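Local coordinates for putative metal resistance protein (Proteus mirabilis, PDB 6C29) that probably serves as a protein-disulfide reductase, its N-terminal periplasmic tandem immunoglobulin-fold domain, the part modelled here, priming the disulfide isomerase activity of the partner protein ScsC, at residues Tyr184-Pro196 / Thr208-Ile222. Numbering follows the deposited sequence.
Sequences YLDPPQGMLYGIP and TVDVTDDWGDAAGDI
Tyr193 lies alongside Val211 and slants across Val209. Tyr193 CB starts 3.6 Å from Val209 CG1, and CG stays close to that same methyl. Further out, CD1 and CE1 run beside Val211, whose CG2 lies 3.6 Å from Tyr193 CE1, while Val211 CG1 meets the ring edge in plane. At the tip, Tyr193 OH is 4.1 Å from Ile222 CD1, which arrives from the opposite direction. Pro187 CB sits over the centre of one ring face. On the same side of the sheet the selenomethionine Met191 bends at chi2 (-62°), bringing Met191 CE to 3.6 Å from Ile222 CG2.

The backbone beneath is the antiparallel hairpin of strands 191-201 and 204-213, at one margin of a four-stranded sheet in an immunoglobulin-fold domain. Leu192 and Thr212 form a hydrogen-bonded pair, with Leu192 N to Thr212 O at 2.7 Å and nearly straight (172°), and Gly194 N donates to Asp210 O. Next along, a water bridges Ile195 O and Asp210 N.

On the other side of the sheet Leu192 CB touches Thr212 OG1, which donates to Asp213 O. Asp213 OD1 accepts Trp215 N at 2.9 Å, an Asx turn, and Asp217 N reaches it from the opposite face of the carboxylate.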
ATOM      1  N   TYR A 184      -4.618   8.215   5.070  1.00  8.85           N
ATOM      2  CA  TYR A 184      -3.834   7.041   5.423  1.00 10.14           C
ATOM      3  C   TYR A 184      -2.390   7.473   5.503  1.00 11.06           C
ATOM      4  O   TYR A 184      -1.819   7.908   4.521  1.00  9.91           O
ATOM      5  CB  TYR A 184      -4.024   5.951   4.377  1.00  9.93           C
ATOM      6  CG  TYR A 184      -5.485   5.708   4.102  1.00  9.89           C
ATOM      7  CD1 TYR A 184      -6.234   4.932   4.955  1.00  9.39           C
ATOM      8  CD2 TYR A 184      -6.096   6.249   3.006  1.00  9.23           C
ATOM      9  CE1 TYR A 184      -7.589   4.726   4.742  1.00 10.65           C
ATOM     10  CE2 TYR A 184      -7.444   6.046   2.751  1.00 10.18           C
ATOM     11  CZ  TYR A 184      -8.195   5.277   3.622  1.00 10.79           C
ATOM     12  OH  TYR A 184      -9.537   5.048   3.389  1.00 12.85           O
ATOM     13  N   LEU A 185      -1.790   7.363   6.683  1.00 12.89           N
ATOM     14  CA  LEU A 185      -0.452   7.926   6.903  1.00 12.93           C
ATOM     15  C   LEU A 185       0.632   6.877   7.077  1.00 12.27           C
ATOM     16  O   LEU A 185       0.393   5.821   7.637  1.00 12.46           O
ATOM     17  CB  LEU A 185      -0.463   8.843   8.135  1.00 16.01           C
ATOM     18  CG  LEU A 185      -1.320  10.094   8.005  1.00 20.58           C
ATOM     19  CD1 LEU A 185      -2.589   9.991   8.807  1.00 28.04           C
ATOM     20  CD2 LEU A 185      -0.552  11.257   8.432  1.00 21.19           C
ATOM     21  N   ASP A 186       1.840   7.211   6.603  1.00 13.00           N
ATOM     22  CA  ASP A 186       3.055   6.445   6.811  1.00 14.69           C
ATOM     23  C   ASP A 186       3.841   7.045   7.980  1.00 15.70           C
ATOM     24  O   ASP A 186       4.412   8.133   7.837  1.00 16.71           O
ATOM     25  CB  ASP A 186       3.933   6.473   5.558  1.00 15.03           C
ATOM     26  CG  ASP A 186       3.214   5.931   4.324  1.00 16.76           C
ATOM     27  OD1 ASP A 186       3.061   4.704   4.237  1.00 17.74           O
ATOM     28  OD2 ASP A 186       2.838   6.716   3.449  1.00 16.73           O
ATOM     29  N   PRO A 187       3.913   6.357   9.125  1.00 15.15           N
ATOM     30  CA  PRO A 187       4.680   6.933  10.245  1.00 16.48           C
ATOM     31  C   PRO A 187       6.175   6.831  10.031  1.00 17.67           C
ATOM     32  O   PRO A 187       6.661   5.908   9.347  1.00 20.06           O
ATOM     33  CB  PRO A 187       4.233   6.100  11.454  1.00 19.87           C
ATOM     34  CG  PRO A 187       3.748   4.798  10.889  1.00 24.46           C
ATOM     35  CD  PRO A 187       3.299   5.055   9.458  1.00 17.80           C
ATOM     36  N   PRO A 188       6.929   7.783  10.605  1.00 20.34           N
ATOM     37  CA  PRO A 188       8.383   7.625  10.582  1.00 24.08           C
ATOM     38  C   PRO A 188       8.806   6.394  11.346  1.00 25.63           C
ATOM     39  O   PRO A 188       8.066   5.902  12.201  1.00 23.19           O
ATOM     40  CB  PRO A 188       8.898   8.905  11.264  1.00 26.94           C
ATOM     41  CG  PRO A 188       7.795   9.874  11.192  1.00 27.18           C
ATOM     42  CD  PRO A 188       6.521   9.051  11.239  1.00 24.18           C
ATOM     43  N   GLN A 189       9.987   5.887  11.018  1.00 29.26           N
ATOM     44  CA  GLN A 189      10.536   4.726  11.691  1.00 36.70           C
ATOM     45  C   GLN A 189      10.550   4.959  13.194  1.00 32.53           C
ATOM     46  O   GLN A 189      10.939   6.022  13.660  1.00 33.68           O
ATOM     47  CB  GLN A 189      11.947   4.449  11.163  1.00 51.21           C
ATOM     48  CG  GLN A 189      12.620   3.192  11.686  1.00 64.24           C
ATOM     49  CD  GLN A 189      14.040   3.044  11.148  1.00 76.23           C
ATOM     50  OE1 GLN A 189      14.461   3.792  10.262  1.00 77.71           O
ATOM     51  NE2 GLN A 189      14.790   2.099  11.701  1.00 83.04           N
ATOM     52  N   GLY A 190      10.038   3.993  13.935  1.00 32.29           N
ATOM     53  CA  GLY A 190      10.040   4.065  15.378  1.00 38.17           C
ATOM     54  C   GLY A 190       8.782   4.689  15.945  1.00 41.11           C
ATOM     55  O   GLY A 190       8.576   4.666  17.157  1.00 48.00           O
HETATM   56  N   MSE A 191       7.949   5.265  15.080  1.00 33.15           N
HETATM   57  CA  MSE A 191       6.763   5.998  15.535  1.00 29.77           C
HETATM   58  C   MSE A 191       5.469   5.266  15.191  1.00 26.26           C
HETATM   59  O   MSE A 191       5.396   4.526  14.210  1.00 26.90           O
HETATM   60  CB  MSE A 191       6.712   7.396  14.924  1.00 32.88           C
HETATM   61  CG  MSE A 191       7.975   8.186  15.089  1.00 37.72           C
HETATM   62 SE   MSE A 191       8.378   8.503  16.965  0.59 45.33          SE
HETATM   63  CE  MSE A 191      10.156   9.279  16.722  1.00 46.74           C
ATOM     64  N   LEU A 192       4.459   5.493  16.026  1.00 25.52           N
ATOM     65  CA  LEU A 192       3.118   5.000  15.794  1.00 26.14           C
ATOM     66  C   LEU A 192       2.175   6.178  15.665  1.00 22.59           C
ATOM     67  O   LEU A 192       2.255   7.127  16.462  1.00 23.78           O
ATOM     68  CB  LEU A 192       2.655   4.115  16.949  1.00 32.21           C
ATOM     69  CG  LEU A 192       3.521   2.906  17.283  1.00 38.41           C
ATOM     70  CD1 LEU A 192       2.940   2.180  18.483  1.00 43.87           C
ATOM     71  CD2 LEU A 192       3.619   2.001  16.072  1.00 35.72           C
ATOM     72  N   TYR A 193       1.282   6.109  14.686  1.00 19.16           N
ATOM     73  CA  TYR A 193       0.213   7.087  14.546  1.00 18.02           C
ATOM     74  C   TYR A 193      -1.124   6.523  14.997  1.00 18.15           C
ATOM     75  O   TYR A 193      -1.451   5.405  14.696  1.00 18.57           O
ATOM     76  CB  TYR A 193       0.106   7.550  13.104  1.00 15.84           C
ATOM     77  CG  TYR A 193       1.145   8.509  12.637  1.00 18.03           C
ATOM     78  CD1 TYR A 193       1.998   9.153  13.514  1.00 21.05           C
ATOM     79  CD2 TYR A 193       1.271   8.762  11.300  1.00 18.98           C
ATOM     80  CE1 TYR A 193       2.954  10.064  13.034  1.00 24.32           C
ATOM     81  CE2 TYR A 193       2.197   9.652  10.816  1.00 20.96           C
ATOM     82  CZ  TYR A 193       3.030  10.295  11.671  1.00 23.64           C
ATOM     83  OH  TYR A 193       3.950  11.166  11.120  1.00 24.28           O
ATOM     84  N   GLY A 194      -1.891   7.315  15.713  1.00 17.28           N
ATOM     85  CA  GLY A 194      -3.235   6.930  16.071  1.00 17.60           C
ATOM     86  C   GLY A 194      -4.234   7.112  14.944  1.00 17.54           C
ATOM     87  O   GLY A 194      -3.848   7.397  13.791  1.00 18.63           O
ATOM     88  N   ILE A 195      -5.525   6.925  15.254  1.00 17.38           N
ATOM     89  CA  ILE A 195      -6.606   7.088  14.282  1.00 15.37           C
ATOM     90  C   ILE A 195      -6.725   8.580  13.932  1.00 15.73           C
ATOM     91  O   ILE A 195      -6.950   9.401  14.835  1.00 15.77           O
ATOM     92  CB  ILE A 195      -7.936   6.560  14.832  1.00 17.09           C
ATOM     93  CG1 ILE A 195      -7.762   5.091  15.246  1.00 23.88           C
ATOM     94  CG2 ILE A 195      -9.028   6.732  13.809  1.00 14.78           C
ATOM     95  CD1 ILE A 195      -8.956   4.554  15.990  1.00 24.67           C
ATOM     96  N   PRO A 196      -6.584   8.936  12.641  1.00 15.33           N
ATOM     97  CA  PRO A 196      -6.692  10.352  12.255  1.00 14.97           C
ATOM     98  C   PRO A 196      -8.062  10.909  12.552  1.00 13.54           C
ATOM     99  O   PRO A 196      -9.046  10.221  12.315  1.00 15.76           O
ATOM    100  CB  PRO A 196      -6.456  10.338  10.743  1.00 18.77           C
ATOM    101  CG  PRO A 196      -5.761   9.079  10.472  1.00 21.23           C
ATOM    102  CD  PRO A 196      -6.238   8.089  11.475  1.00 17.81           C
ATOM    103  N   THR A 208      -5.925  15.763  12.783  1.00 12.35           N
ATOM    104  CA  THR A 208      -5.063  15.627  13.940  0.51 14.18           C
ATOM    105  C   THR A 208      -4.810  14.150  14.186  1.00 14.26           C
ATOM    106  O   THR A 208      -5.704  13.303  14.031  1.00 15.46           O
ATOM    107  CB  THR A 208      -5.662  16.300  15.185  0.51 18.61           C
ATOM    108  OG1 THR A 208      -6.767  15.535  15.666  0.51 19.01           O
ATOM    109  CG2 THR A 208      -6.130  17.715  14.841  0.51 22.71           C
ATOM    110  N   VAL A 209      -3.556  13.843  14.513  1.00 14.51           N
ATOM    111  CA  VAL A 209      -3.077  12.473  14.706  1.00 13.99           C
ATOM    112  C   VAL A 209      -2.228  12.419  15.989  1.00 15.87           C
ATOM    113  O   VAL A 209      -1.272  13.177  16.123  1.00 15.32           O
ATOM    114  CB  VAL A 209      -2.206  12.007  13.506  1.00 21.15           C
ATOM    115  CG1 VAL A 209      -1.781  10.578  13.698  1.00 26.95           C
ATOM    116  CG2 VAL A 209      -2.953  12.175  12.199  1.00 25.46           C
ATOM    117  N   ASP A 210      -2.591  11.564  16.943  1.00 16.96           N
ATOM    118  CA  ASP A 210      -1.758  11.338  18.119  1.00 20.33           C
ATOM    119  C   ASP A 210      -0.565  10.475  17.737  1.00 17.74           C
ATOM    120  O   ASP A 210      -0.693   9.539  16.955  1.00 19.71           O
ATOM    121  CB  ASP A 210      -2.538  10.646  19.239  1.00 32.12           C
ATOM    122  CG  ASP A 210      -3.622  11.524  19.829  1.00 49.43           C
ATOM    123  OD1 ASP A 210      -3.437  12.764  19.870  1.00 54.44           O
ATOM    124  OD2 ASP A 210      -4.669  10.965  20.233  1.00 57.11           O
ATOM    125  N   VAL A 211       0.599  10.833  18.249  1.00 19.45           N
ATOM    126  CA  VAL A 211       1.827  10.118  17.942  1.00 20.73           C
ATOM    127  C   VAL A 211       2.459   9.517  19.191  1.00 24.96           C
ATOM    128  O   VAL A 211       2.471  10.145  20.253  1.00 26.67           O
ATOM    129  CB  VAL A 211       2.840  11.060  17.246  1.00 23.01           C
ATOM    130  CG1 VAL A 211       4.053  10.274  16.762  1.00 24.17           C
ATOM    131  CG2 VAL A 211       2.197  11.788  16.098  1.00 23.16           C
ATOM    132  N   THR A 212       2.950   8.285  19.074  1.00 26.51           N
ATOM    133  CA  THR A 212       3.737   7.682  20.145  1.00 30.31           C
ATOM    134  C   THR A 212       4.978   7.000  19.567  1.00 34.71           C
ATOM    135  O   THR A 212       5.076   6.785  18.361  1.00 32.27           O
ATOM    136  CB  THR A 212       2.942   6.647  20.968  1.00 34.93           C
ATOM    137  OG1 THR A 212       2.656   5.496  20.170  1.00 36.79           O
ATOM    138  CG2 THR A 212       1.650   7.243  21.513  1.00 36.08           C
ATOM    139  N   ASP A 213       5.924   6.649  20.434  1.00 38.00           N
ATOM    140  CA  ASP A 213       7.022   5.794  20.023  1.00 42.27           C
ATOM    141  C   ASP A 213       6.518   4.363  19.941  1.00 43.08           C
ATOM    142  O   ASP A 213       5.335   4.105  20.185  1.00 42.67           O
ATOM    143  CB  ASP A 213       8.210   5.928  20.991  1.00 48.78           C
ATOM    144  CG  ASP A 213       7.881   5.510  22.428  1.00 55.72           C
ATOM    145  OD1 ASP A 213       6.881   4.808  22.682  1.00 57.05           O
ATOM    146  OD2 ASP A 213       8.649   5.900  23.327  1.00 61.69           O
ATOM    147  N   ASP A 214       7.408   3.429  19.616  1.00 45.38           N
ATOM    148  CA  ASP A 214       7.006   2.035  19.415  1.00 50.76           C
ATOM    149  C   ASP A 214       6.447   1.371  20.670  1.00 50.14           C
ATOM    150  O   ASP A 214       5.928   0.259  20.585  1.00 50.30           O
ATOM    151  CB  ASP A 214       8.183   1.184  18.916  1.00 56.99           C
ATOM    152  CG  ASP A 214       8.428   1.308  17.417  1.00 59.28           C
ATOM    153  OD1 ASP A 214       7.471   1.530  16.636  1.00 59.18           O
ATOM    154  OD2 ASP A 214       9.598   1.151  17.019  1.00 60.30           O
ATOM    155  N   TRP A 215       6.569   2.017  21.830  1.00 48.86           N
ATOM    156  CA  TRP A 215       6.105   1.394  23.064  1.00 53.85           C
ATOM    157  C   TRP A 215       4.895   2.086  23.689  1.00 52.62           C
ATOM    158  O   TRP A 215       4.511   1.764  24.811  1.00 51.95           O
ATOM    159  CB  TRP A 215       7.244   1.334  24.073  1.00 61.72           C
ATOM    160  CG  TRP A 215       8.414   0.561  23.529  1.00 68.71           C
ATOM    161  CD1 TRP A 215       8.565  -0.801  23.497  1.00 69.10           C
ATOM    162  CD2 TRP A 215       9.613   1.110  22.972  1.00 73.70           C
ATOM    163  NE1 TRP A 215       9.775  -1.127  22.932  1.00 71.47           N
ATOM    164  CE2 TRP A 215      10.439   0.028  22.608  1.00 74.99           C
ATOM    165  CE3 TRP A 215      10.065   2.410  22.742  1.00 74.69           C
ATOM    166  CZ2 TRP A 215      11.691   0.212  22.024  1.00 77.87           C
ATOM    167  CZ3 TRP A 215      11.307   2.589  22.161  1.00 76.26           C
ATOM    168  CH2 TRP A 215      12.106   1.497  21.811  1.00 78.09           C
ATOM    169  N   GLY A 216       4.303   3.032  22.964  1.00 49.49           N
ATOM    170  CA  GLY A 216       3.050   3.646  23.376  1.00 47.54           C
ATOM    171  C   GLY A 216       3.185   4.882  24.244  1.00 47.91           C
ATOM    172  O   GLY A 216       2.178   5.436  24.694  1.00 50.34           O
ATOM    173  N   ASP A 217       4.418   5.324  24.476  1.00 48.96           N
ATOM    174  CA  ASP A 217       4.658   6.531  25.261  1.00 54.55           C
ATOM    175  C   ASP A 217       4.734   7.749  24.347  1.00 50.37           C
ATOM    176  O   ASP A 217       4.922   7.608  23.138  1.00 41.89           O
ATOM    177  CB  ASP A 217       5.948   6.403  26.075  1.00 63.81           C
ATOM    178  CG  ASP A 217       5.889   5.279  27.096  1.00 71.61           C
ATOM    179  OD1 ASP A 217       4.802   5.050  27.674  1.00 73.04           O
ATOM    180  OD2 ASP A 217       6.929   4.620  27.314  1.00 74.87           O
ATOM    181  N   ALA A 218       4.626   8.936  24.943  1.00 55.00           N
ATOM    182  CA  ALA A 218       4.640  10.198  24.201  1.00 56.63           C
ATOM    183  C   ALA A 218       5.835  10.235  23.274  1.00 52.58           C
ATOM    184  O   ALA A 218       6.951   9.955  23.680  1.00 52.81           O
ATOM    185  CB  ALA A 218       4.671  11.382  25.156  1.00 62.67           C
ATOM    186  N   ALA A 219       5.597  10.553  22.011  1.00 48.40           N
ATOM    187  CA  ALA A 219       6.674  10.538  21.039  1.00 41.50           C
ATOM    188  C   ALA A 219       7.593  11.722  21.225  1.00 41.44           C
ATOM    189  O   ALA A 219       7.167  12.793  21.661  1.00 46.37           O
ATOM    190  CB  ALA A 219       6.108  10.546  19.633  1.00 34.51           C
ATOM    191  N   GLY A 220       8.850  11.535  20.844  1.00 39.99           N
ATOM    192  CA  GLY A 220       9.811  12.618  20.798  1.00 43.72           C
ATOM    193  C   GLY A 220       9.507  13.543  19.635  1.00 44.86           C
ATOM    194  O   GLY A 220       8.452  13.442  19.015  1.00 44.90           O
ATOM    195  N   ASP A 221      10.437  14.433  19.315  1.00 46.17           N
ATOM    196  CA  ASP A 221      10.215  15.406  18.252  1.00 46.91           C
ATOM    197  C   ASP A 221      10.393  14.760  16.888  1.00 42.12           C
ATOM    198  O   ASP A 221      11.457  14.229  16.579  1.00 42.48           O
ATOM    199  CB  ASP A 221      11.174  16.591  18.388  1.00 52.72           C
ATOM    200  CG  ASP A 221      10.722  17.805  17.595  1.00 56.96           C
ATOM    201  OD1 ASP A 221       9.780  17.680  16.786  1.00 54.57           O
ATOM    202  OD2 ASP A 221      11.315  18.888  17.777  1.00 61.30           O
ATOM    203  N   ILE A 222       9.332  14.779  16.087  1.00 37.18           N
ATOM    204  CA  ILE A 222       9.405  14.273  14.720  1.00 30.78           C
ATOM    205  C   ILE A 222       9.374  15.398  13.680  1.00 23.43           C
ATOM    206  O   ILE A 222       9.261  15.126  12.488  1.00 20.15           O
ATOM    207  CB  ILE A 222       8.258  13.294  14.420  1.00 32.02           C
ATOM    208  CG1 ILE A 222       6.901  13.959  14.682  1.00 27.26           C
ATOM    209  CG2 ILE A 222       8.452  12.021  15.228  1.00 39.34           C
ATOM    210  CD1 ILE A 222       5.689  13.126  14.247  1.00 30.10           C
TER
HETATM  211  O   HOH W   1      -5.182  10.246  16.759  1.00 22.43           O